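Local coordinates for protein Adp-ribosyltransferase (Staphylococcus aureus, PDB 1OJQ) that probably transfers ADP-ribose from NAD+ to target proteins, as a bacterial C3-like mono-ADP-ribosyltransferase with an NAD-binding site, at residues Trp15-Leu19 and Ser75-Val81; Arg129-Gly135 and Arg185-Val191; Glu157-Lys163 and Val208-Lys212. All blocks are in the same frame, centred on the assembly; numbering follows the deposited sequence.

Contact 1 (Trp15-Leu19 and Ser75-Val81); sequences WGNSL and SVTPDSV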
loop_
_atom_site.group_PDB
_atom_site.type_symbol
_atom_site.label_atom_id
_atom_site.label_comp_id
_atom_site.label_asym_id
_atom_site.label_seq_id
_atom_site.Cartn_x
_atom_site.Cartn_y
_atom_site.Cartn_z
ATOM N N TRP A 15 3.950 -11.558 -13.833
ATOM C CA TRP A 15 4.207 -10.124 -14.011
ATOM C C TRP A 15 5.199 -9.645 -12.963
ATOM O O TRP A 15 6.196 -9.010 -13.300
ATOM C CB TRP A 15 2.919 -9.311 -13.932
ATOM C CG TRP A 15 2.999 -7.848 -14.249
ATOM C CD1 TRP A 15 2.887 -7.266 -15.481
ATOM C CD2 TRP A 15 3.206 -6.766 -13.331
ATOM N NE1 TRP A 15 3.012 -5.898 -15.397
ATOM C CE2 TRP A 15 3.208 -5.572 -14.076
ATOM C CE3 TRP A 15 3.389 -6.704 -11.946
ATOM C CZ2 TRP A 15 3.385 -4.327 -13.477
ATOM C CZ3 TRP A 15 3.568 -5.485 -11.334
ATOM C CH2 TRP A 15 3.561 -4.323 -12.117
ATOM N N GLY A 16 4.916 -9.963 -11.698
ATOM C CA GLY A 16 5.832 -9.568 -10.645
ATOM C C GLY A 16 7.251 -10.067 -10.834
ATOM O O GLY A 16 8.179 -9.275 -10.583
ATOM N N ASN A 17 7.457 -11.317 -11.224
ATOM C CA ASN A 17 8.805 -11.850 -11.433
ATOM C C ASN A 17 9.575 -11.050 -12.478
ATOM O O ASN A 17 10.814 -11.036 -12.482
ATOM C CB ASN A 17 8.706 -13.313 -11.872
ATOM C CG ASN A 17 8.445 -14.260 -10.722
ATOM O OD1 ASN A 17 8.035 -15.410 -10.899
ATOM N ND2 ASN A 17 8.685 -13.773 -9.510
ATOM N N SER A 18 8.842 -10.391 -13.379
ATOM C CA SER A 18 9.546 -9.591 -14.399
ATOM C C SER A 18 10.162 -8.371 -13.732
ATOM O O SER A 18 11.231 -7.913 -14.143
ATOM C CB SER A 18 8.642 -9.212 -15.576
ATOM O OG SER A 18 7.754 -8.147 -15.237
ATOM N N LEU A 19 9.511 -7.843 -12.683
ATOM C CA LEU A 19 10.192 -6.746 -11.986
ATOM C C LEU A 19 11.420 -7.268 -11.250
ATOM O O LEU A 19 12.465 -6.604 -11.209
ATOM C CB LEU A 19 9.270 -6.046 -10.977
ATOM C CG LEU A 19 8.322 -4.993 -11.565
ATOM C CD1 LEU A 19 7.282 -5.715 -12.402
ATOM C CD2 LEU A 19 7.692 -4.151 -10.465
ATOM N N SER A 75 13.811 -1.331 -9.461
ATOM C CA SER A 75 12.813 -1.734 -10.451
ATOM C C SER A 75 11.714 -0.676 -10.547
ATOM O O SER A 75 11.344 -0.016 -9.574
ATOM C CB SER A 75 12.178 -3.098 -10.175
ATOM O OG SER A 75 11.740 -3.230 -8.832
ATOM N N VAL A 76 11.210 -0.560 -11.768
ATOM C CA VAL A 76 10.046 0.286 -12.012
ATOM C C VAL A 76 8.944 -0.556 -12.615
ATOM O O VAL A 76 9.145 -1.627 -13.193
ATOM C CB VAL A 76 10.353 1.483 -12.932
ATOM C CG1 VAL A 76 11.396 2.376 -12.273
ATOM C CG2 VAL A 76 10.799 1.026 -14.316
ATOM N N THR A 77 7.705 -0.083 -12.484
ATOM C CA THR A 77 6.621 -0.858 -13.079
ATOM C C THR A 77 6.690 -0.872 -14.604
ATOM O O THR A 77 6.805 0.188 -15.219
ATOM C CB THR A 77 5.248 -0.281 -12.655
ATOM O OG1 THR A 77 5.229 1.111 -13.006
ATOM C CG2 THR A 77 5.059 -0.373 -11.143
ATOM N N PRO A 78 6.633 -2.042 -15.217
ATOM C CA PRO A 78 6.669 -2.098 -16.689
ATOM C C PRO A 78 5.334 -1.755 -17.327
ATOM O O PRO A 78 5.253 -1.573 -18.545
ATOM C CB PRO A 78 7.008 -3.577 -16.932
ATOM C CG PRO A 78 6.290 -4.278 -15.810
ATOM C CD PRO A 78 6.553 -3.388 -14.618
ATOM N N ASP A 79 4.264 -1.671 -16.548
ATOM C CA ASP A 79 2.943 -1.227 -16.994
ATOM C C ASP A 79 2.306 -0.363 -15.898
ATOM O O ASP A 79 2.659 -0.534 -14.736
ATOM C CB ASP A 79 1.969 -2.365 -17.271
ATOM C CG ASP A 79 2.493 -3.412 -18.238
ATOM O OD1 ASP A 79 3.005 -4.468 -17.816
ATOM O OD2 ASP A 79 2.395 -3.150 -19.455
ATOM N N SER A 80 1.365 0.490 -16.282
ATOM C CA SER A 80 0.482 1.072 -15.266
ATOM C C SER A 80 -0.229 -0.095 -14.594
ATOM O O SER A 80 -0.597 -1.058 -15.285
ATOM C CB SER A 80 -0.472 2.047 -15.935
ATOM O OG SER A 80 -1.581 2.367 -15.120
ATOM N N VAL A 81 -0.423 -0.087 -13.276
ATOM C CA VAL A 81 -1.040 -1.264 -12.649
ATOM C C VAL A 81 -1.788 -0.876 -11.379
ATOM O O VAL A 81 -1.353 0.091 -10.741
ATOM C CB VAL A 81 0.041 -2.317 -12.293
ATOM C CG1 VAL A 81 1.120 -1.715 -11.396
ATOM C CG2 VAL A 81 -0.550 -3.553 -11.627
#
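Leu19, on helix 9-23, and Ser75, at the start of the loop leading to strand 81-87, make the closest backbone approach, their CA atoms 5.9 Å apart, and from there Ser75-Val81 runs past the helix in no regular secondary structure. The indole of Trp15 dominates the side chains. With CG anti to the backbone N (chi1 -173°), the ring leaves the helix toward the loop and enters a slot of mainly apolar groups. Leu19 CD1 lies over the rim of one face and Val81 CG2 over the rim of the other, while Val81 CG1 packs 3.6 Å from Trp15 CH2. Pro78 comes in obliquely, its CD 3.5 Å from Trp15 CZ2. The same proline carbon presses on Leu19: Leu19 CD1 and Pro78 CD are 3.3 Å apart, closer than ordinary van der Waals contact. Thr77 CG2 sits at the benzo edge of the indole, and the hydroxyl of Thr77 turns elsewhere, to the carbonyl of Pro159. One polar bond crosses the contact: Trp15 NE1 donates to Asp79 OD1 at 2.8 Å, with an N-H...O angle of 165°. The acceptor lies in the ring plane and offers its anti lone pair. Phe6 and Leu141 add further packing around the indole. The case illustrates how a large aromatic ring joins a helix to an irregular connection: apolar contacts on both faces limit its tilt, and a nearly straight N-H bond in its plane fixes its rotation and satisfies its polar atom.

Contact 2 (Arg129-Gly135 and Arg185-Val191); sequences RIYRENG and RGTEYAV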
loop_
_atom_site.group_PDB
_atom_site.type_symbol
_atom_site.label_atom_id
_atom_site.label_comp_id
_atom_site.label_asym_id
_atom_site.label_seq_id
_atom_site.Cartn_x
_atom_site.Cartn_y
_atom_site.Cartn_z
ATOM N N ARG A 129 -8.335 14.660 -2.587
ATOM C CA ARG A 129 -7.302 14.964 -1.607
ATOM C C ARG A 129 -6.096 14.046 -1.806
ATOM O O ARG A 129 -6.239 12.866 -2.134
ATOM C CB ARG A 129 -7.763 14.810 -0.157
ATOM C CG ARG A 129 -9.034 15.584 0.144
ATOM C CD ARG A 129 -9.314 15.768 1.636
ATOM N NE ARG A 129 -10.047 17.041 1.769
ATOM C CZ ARG A 129 -9.618 18.037 2.532
ATOM N NH1 ARG A 129 -8.494 17.878 3.207
ATOM N NH2 ARG A 129 -10.300 19.163 2.620
ATOM N N ILE A 130 -4.915 14.610 -1.571
ATOM C CA ILE A 130 -3.686 13.812 -1.615
ATOM C C ILE A 130 -3.287 13.427 -0.188
ATOM O O ILE A 130 -3.187 14.283 0.678
ATOM C CB ILE A 130 -2.543 14.609 -2.268
ATOM C CG1 ILE A 130 -2.832 15.018 -3.719
ATOM C CG2 ILE A 130 -1.209 13.864 -2.164
ATOM C CD1 ILE A 130 -1.992 16.197 -4.169
ATOM N N TYR A 131 -3.051 12.139 0.037
ATOM C CA TYR A 131 -2.556 11.596 1.288
ATOM C C TYR A 131 -1.134 11.084 1.057
ATOM O O TYR A 131 -0.854 10.542 -0.018
ATOM C CB TYR A 131 -3.458 10.465 1.808
ATOM C CG TYR A 131 -4.847 11.030 2.122
ATOM C CD1 TYR A 131 -5.841 10.999 1.149
ATOM C CD2 TYR A 131 -5.112 11.586 3.365
ATOM C CE1 TYR A 131 -7.088 11.516 1.434
ATOM C CE2 TYR A 131 -6.375 12.105 3.646
ATOM C CZ TYR A 131 -7.349 12.062 2.677
ATOM O OH TYR A 131 -8.602 12.574 2.929
ATOM N N ARG A 132 -0.278 11.292 2.055
ATOM C CA ARG A 132 1.116 10.874 1.924
ATOM C C ARG A 132 1.506 9.922 3.040
ATOM O O ARG A 132 1.093 10.122 4.194
ATOM C CB ARG A 132 2.035 12.099 1.968
ATOM C CG ARG A 132 3.520 11.830 1.773
ATOM C CD ARG A 132 4.315 13.050 2.241
ATOM N NE ARG A 132 5.748 12.830 2.083
ATOM C CZ ARG A 132 6.435 13.176 1.002
ATOM N NH1 ARG A 132 5.823 13.759 -0.022
ATOM N NH2 ARG A 132 7.741 12.936 0.947
ATOM N N GLU A 133 2.286 8.894 2.722
ATOM C CA GLU A 133 2.786 7.998 3.764
ATOM C C GLU A 133 4.272 8.280 3.929
ATOM O O GLU A 133 4.986 8.150 2.929
ATOM C CB GLU A 133 2.533 6.546 3.375
ATOM C CG GLU A 133 3.280 5.488 4.162
ATOM C CD GLU A 133 2.940 5.590 5.636
ATOM O OE1 GLU A 133 1.727 5.481 5.958
ATOM O OE2 GLU A 133 3.846 5.794 6.464
ATOM N N ASN A 134 4.747 8.672 5.108
ATOM C CA ASN A 134 6.174 8.949 5.201
ATOM C C ASN A 134 7.011 7.695 5.382
ATOM O O ASN A 134 8.225 7.724 5.115
ATOM C CB ASN A 134 6.428 9.937 6.348
ATOM C CG ASN A 134 6.032 11.320 5.835
ATOM O OD1 ASN A 134 6.389 11.656 4.709
ATOM N ND2 ASN A 134 5.292 12.054 6.645
ATOM N N GLY A 135 6.369 6.622 5.844
ATOM C CA GLY A 135 7.070 5.343 5.845
ATOM C C GLY A 135 6.987 4.746 4.440
ATOM O O GLY A 135 6.605 5.453 3.513
ATOM N N ARG A 185 9.153 5.087 0.243
ATOM C CA ARG A 185 8.718 5.983 1.311
ATOM C C ARG A 185 8.293 7.305 0.683
ATOM O O ARG A 185 8.830 7.748 -0.324
ATOM C CB ARG A 185 9.803 6.170 2.358
ATOM C CG ARG A 185 11.076 6.857 1.840
ATOM C CD ARG A 185 12.140 6.754 2.933
ATOM N NE ARG A 185 13.387 7.406 2.566
ATOM C CZ ARG A 185 13.708 8.636 2.935
ATOM N NH1 ARG A 185 12.854 9.339 3.681
ATOM N NH2 ARG A 185 14.862 9.173 2.568
ATOM N N GLY A 186 7.286 7.938 1.290
ATOM C CA GLY A 186 6.862 9.240 0.797
ATOM C C GLY A 186 5.923 9.123 -0.397
ATOM O O GLY A 186 5.760 10.058 -1.188
ATOM N N THR A 187 5.291 7.959 -0.526
ATOM C CA THR A 187 4.289 7.755 -1.567
ATOM C C THR A 187 3.107 8.685 -1.327
ATOM O O THR A 187 2.627 8.832 -0.210
ATOM C CB THR A 187 3.842 6.276 -1.626
ATOM O OG1 THR A 187 4.888 5.490 -2.236
ATOM C CG2 THR A 187 2.613 6.088 -2.498
ATOM N N GLU A 188 2.642 9.307 -2.413
ATOM C CA GLU A 188 1.454 10.141 -2.341
ATOM C C GLU A 188 0.378 9.606 -3.269
ATOM O O GLU A 188 0.720 9.208 -4.388
ATOM C CB GLU A 188 1.760 11.578 -2.777
ATOM C CG GLU A 188 2.844 12.227 -1.927
ATOM C CD GLU A 188 3.254 13.553 -2.569
ATOM O OE1 GLU A 188 3.895 13.506 -3.644
ATOM O OE2 GLU A 188 2.909 14.585 -1.959
ATOM N N TYR A 189 -0.871 9.642 -2.815
ATOM C CA TYR A 189 -1.966 9.221 -3.693
ATOM C C TYR A 189 -3.102 10.236 -3.575
ATOM O O TYR A 189 -3.317 10.754 -2.474
ATOM C CB TYR A 189 -2.459 7.816 -3.375
ATOM C CG TYR A 189 -2.826 7.545 -1.936
ATOM C CD1 TYR A 189 -4.148 7.656 -1.506
ATOM C CD2 TYR A 189 -1.844 7.179 -1.023
ATOM C CE1 TYR A 189 -4.477 7.402 -0.182
ATOM C CE2 TYR A 189 -2.173 6.926 0.302
ATOM C CZ TYR A 189 -3.492 7.044 0.700
ATOM O OH TYR A 189 -3.828 6.798 2.018
ATOM N N ALA A 190 -3.726 10.483 -4.718
ATOM C CA ALA A 190 -4.848 11.394 -4.863
ATOM C C ALA A 190 -6.134 10.575 -5.009
ATOM O O ALA A 190 -6.276 9.822 -5.961
ATOM C CB ALA A 190 -4.694 12.330 -6.046
ATOM N N VAL A 191 -7.027 10.737 -4.037
ATOM C CA VAL A 191 -8.220 9.899 -3.999
ATOM C C VAL A 191 -9.219 10.328 -5.067
ATOM O O VAL A 191 -9.565 11.501 -5.150
ATOM C CB VAL A 191 -8.870 9.959 -2.602
ATOM C CG1 VAL A 191 -10.214 9.244 -2.650
ATOM C CG2 VAL A 191 -7.934 9.337 -1.576
HETATM O O HOH W 1 9.967 9.451 3.836
HETATM O O HOH W 2 5.198 5.164 1.108
#
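Tyr131 and Tyr189 meet because of contrasting first torsions: CG of Tyr189 stands between its backbone N and carbonyl carbon (chi1 52°), whereas CG of Tyr131 is anti to its carbonyl carbon (chi1 -63°). The Tyr189 ring therefore leans back across the neighbouring strand, and Tyr131 CB rests over its face in a CH-pi contact, 3.6 Å from Tyr189 CZ. The two rings themselves are oblique, while Val191 CG2 reaches the edge of the Tyr131 ring, 3.8 Å from CE1. Beneath them the strands 130-133 and 187-196 run antiparallel. Tyr131 and Tyr189 form a hydrogen-bonded pair, Tyr131 N to Tyr189 O and Tyr189 N to Tyr131 O both measuring 2.9 Å. On the other face, Ile130 packs on Ala190 and on the CB of Glu188. There the guanidinium of Arg132 is engaged at its edge, by Asn134 of its own segment and by Glu188 across the contact: NE donates to Asn134 OD1 at 2.9 Å, and NH1 forms a salt bridge with Glu188 OE2 at 3.6 Å, the two charged planes 70° apart. Gly186 lies over a guanidinium face. Water joins Gly135 O to Thr187 N, bridging the two backbones. The chemistry thus gives one face the tyrosines and, toward its end, Glu133, and the other a salt bridge beside apolar Ile130 and Ala190. Glu133, which contacts NAD+ in a complex of this protein, is positioned by Gly135 N, which donates to its OE2 at 2.7 Å, and by a salt bridge from OE1 to Arg48, which also binds NAD+.

Contact 3 (Glu157-Lys163 and Val208-Lys212); sequences ELPKGTK and VVFKK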
loop_
_atom_site.group_PDB
_atom_site.type_symbol
_atom_site.label_atom_id
_atom_site.label_comp_id
_atom_site.label_asym_id
_atom_site.label_seq_id
_atom_site.Cartn_x
_atom_site.Cartn_y
_atom_site.Cartn_z
ATOM N N GLU A 157 -3.864 3.147 -8.328
ATOM C CA GLU A 157 -3.326 3.065 -9.689
ATOM C C GLU A 157 -1.879 3.559 -9.707
ATOM O O GLU A 157 -1.627 4.726 -9.414
ATOM C CB GLU A 157 -4.163 3.913 -10.649
ATOM C CG GLU A 157 -3.854 3.646 -12.120
ATOM C CD GLU A 157 -4.427 4.751 -12.997
ATOM O OE1 GLU A 157 -3.896 5.026 -14.087
ATOM O OE2 GLU A 157 -5.426 5.370 -12.592
ATOM N N LEU A 158 -0.915 2.714 -10.050
ATOM C CA LEU A 158 0.475 3.116 -10.125
ATOM C C LEU A 158 0.822 3.494 -11.564
ATOM O O LEU A 158 0.558 2.671 -12.445
ATOM C CB LEU A 158 1.417 1.976 -9.742
ATOM C CG LEU A 158 1.199 1.334 -8.379
ATOM C CD1 LEU A 158 2.273 0.292 -8.123
ATOM C CD2 LEU A 158 1.179 2.410 -7.297
ATOM N N PRO A 159 1.382 4.650 -11.793
ATOM C CA PRO A 159 1.786 5.004 -13.166
ATOM C C PRO A 159 2.839 4.061 -13.728
ATOM O O PRO A 159 3.679 3.513 -13.011
ATOM C CB PRO A 159 2.421 6.385 -12.991
ATOM C CG PRO A 159 1.865 6.934 -11.716
ATOM C CD PRO A 159 1.655 5.739 -10.830
ATOM N N LYS A 160 2.813 3.860 -15.042
ATOM C CA LYS A 160 3.906 3.096 -15.640
ATOM C C LYS A 160 5.221 3.801 -15.370
ATOM O O LYS A 160 5.366 5.028 -15.434
ATOM C CB LYS A 160 3.613 2.946 -17.129
ATOM C CG LYS A 160 4.701 2.232 -17.896
ATOM C CD LYS A 160 4.406 2.155 -19.395
ATOM C CE LYS A 160 5.568 1.374 -20.038
ATOM N NZ LYS A 160 5.146 0.926 -21.396
ATOM N N GLY A 161 6.228 3.003 -15.052
ATOM C CA GLY A 161 7.562 3.543 -14.856
ATOM C C GLY A 161 7.828 4.118 -13.483
ATOM O O GLY A 161 8.886 4.722 -13.266
ATOM N N THR A 162 6.908 3.952 -12.533
ATOM C CA THR A 162 7.173 4.417 -11.160
ATOM C C THR A 162 7.978 3.374 -10.383
ATOM O O THR A 162 7.935 2.165 -10.669
ATOM C CB THR A 162 5.827 4.763 -10.482
ATOM O OG1 THR A 162 6.042 5.644 -9.383
ATOM C CG2 THR A 162 5.153 3.517 -9.908
ATOM N N LYS A 163 8.738 3.830 -9.380
ATOM C CA LYS A 163 9.545 2.896 -8.588
ATOM C C LYS A 163 8.643 1.936 -7.829
ATOM O O LYS A 163 7.689 2.374 -7.175
ATOM C CB LYS A 163 10.430 3.654 -7.606
ATOM C CG LYS A 163 11.558 4.438 -8.269
ATOM C CD LYS A 163 12.388 5.167 -7.222
ATOM C CE LYS A 163 13.487 5.996 -7.857
ATOM N NZ LYS A 163 12.964 6.940 -8.893
ATOM N N VAL A 208 -5.025 7.577 -7.242
ATOM C CA VAL A 208 -3.908 7.575 -8.179
ATOM C C VAL A 208 -2.606 8.017 -7.517
ATOM O O VAL A 208 -2.550 9.109 -6.956
ATOM C CB VAL A 208 -4.227 8.521 -9.351
ATOM C CG1 VAL A 208 -3.114 8.486 -10.388
ATOM C CG2 VAL A 208 -5.563 8.096 -9.939
ATOM N N VAL A 209 -1.588 7.162 -7.603
ATOM C CA VAL A 209 -0.276 7.478 -7.034
ATOM C C VAL A 209 0.525 8.398 -7.941
ATOM O O VAL A 209 0.529 8.268 -9.167
ATOM C CB VAL A 209 0.522 6.174 -6.805
ATOM C CG1 VAL A 209 2.003 6.418 -6.567
ATOM C CG2 VAL A 209 -0.045 5.380 -5.624
ATOM N N PHE A 210 1.233 9.355 -7.365
ATOM C CA PHE A 210 2.131 10.235 -8.094
ATOM C C PHE A 210 3.400 9.448 -8.440
ATOM O O PHE A 210 3.944 8.770 -7.562
ATOM C CB PHE A 210 2.507 11.464 -7.278
ATOM C CG PHE A 210 1.468 12.564 -7.167
ATOM C CD1 PHE A 210 0.227 12.454 -7.772
ATOM C CD2 PHE A 210 1.754 13.719 -6.444
ATOM C CE1 PHE A 210 -0.712 13.471 -7.662
ATOM C CE2 PHE A 210 0.814 14.733 -6.326
ATOM C CZ PHE A 210 -0.428 14.602 -6.918
ATOM N N LYS A 211 3.855 9.504 -9.675
ATOM C CA LYS A 211 5.081 8.799 -10.037
ATOM C C LYS A 211 6.266 9.285 -9.212
ATOM O O LYS A 211 6.462 10.483 -8.963
ATOM C CB LYS A 211 5.362 9.020 -11.520
ATOM C CG LYS A 211 6.539 8.230 -12.091
ATOM C CD LYS A 211 6.364 8.307 -13.603
ATOM C CE LYS A 211 6.965 7.168 -14.382
ATOM N NZ LYS A 211 7.346 7.660 -15.744
ATOM N N LYS A 212 7.076 8.295 -8.809
ATOM C CA LYS A 212 8.337 8.545 -8.141
ATOM C C LYS A 212 9.482 7.819 -8.856
ATOM O O LYS A 212 10.610 8.343 -8.772
ATOM C CB LYS A 212 8.340 8.107 -6.666
ATOM C CG LYS A 212 7.599 9.098 -5.780
ATOM C CD LYS A 212 7.456 8.612 -4.354
ATOM C CE LYS A 212 8.685 8.885 -3.508
ATOM N NZ LYS A 212 9.091 10.313 -3.473
ATOM O OXT LYS A 212 9.233 6.755 -9.469
HETATM O O HOH W 3 10.556 6.286 -11.636
#
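Glu157 and Val208 pair as neighbours in a parallel bridge, and backbone bonding comes first: Val209 N donates to Glu157 O at 3.0 Å. Apolar packing continues along the pair. Leu158 and Val209 run alongside each other, Leu158 CD2 3.6 Å from Val209 CG2, and Pro159 CD lies 4.2 Å from Val209 CB. The proline ring also rests against a backbone carbonyl, Pro159 CG to Val209 O 3.2 Å. Pro159 opens a type II turn that ends at Thr162, and Gly161 takes up its positive phi of 83°. Polar interactions then gather round the chain terminus. Thr162 OG1, anti to its own backbone N, accepts from Lys212 N at 2.9 Å in an almost straight bond of 172°. The terminal carboxylate is shared out: OXT receives Lys163 N at 3.0 Å, while Lys163, bent at chi4, brings NZ to 2.7 Å from the O atom of Lys212. A water links Gly161 O to OXT. Several donors thus satisfy the negative end of the chain and would hold it fixed. Within the five-stranded sheet, 203-209 is the central strand and 152-158 its neighbour: strand 81-87 flanks 152-158 on one side, with Leu158 packed on Val81 and Val83, and 187-196 flanks 203-209 on the other, where Thr187 and Tyr189 meet Val209.

In the fold
Contact 3 lies between the other two, its centre 11 Å from that of each, while the centres of contacts 1 and 2 are about 20 Å apart and the two do not touch. The order of the sheet, 81-87, 152-158, 203-209, 187-196, 130-133, explains this. Val81 O reaches Leu158 N at 2.7 Å, joining contacts 1 and 3, and Ala190 O reaches Val208 N at 2.9 Å, joining 2 and 3. Contact 2 holds Glu133 of the NAD+ site. In contact 3, the side chain of Lys212 lies about 9 Å from that of Glu133; Trp15 of contact 1 is about 11 Å, side chain to side chain, from Glu180, another NAD+-binding residue.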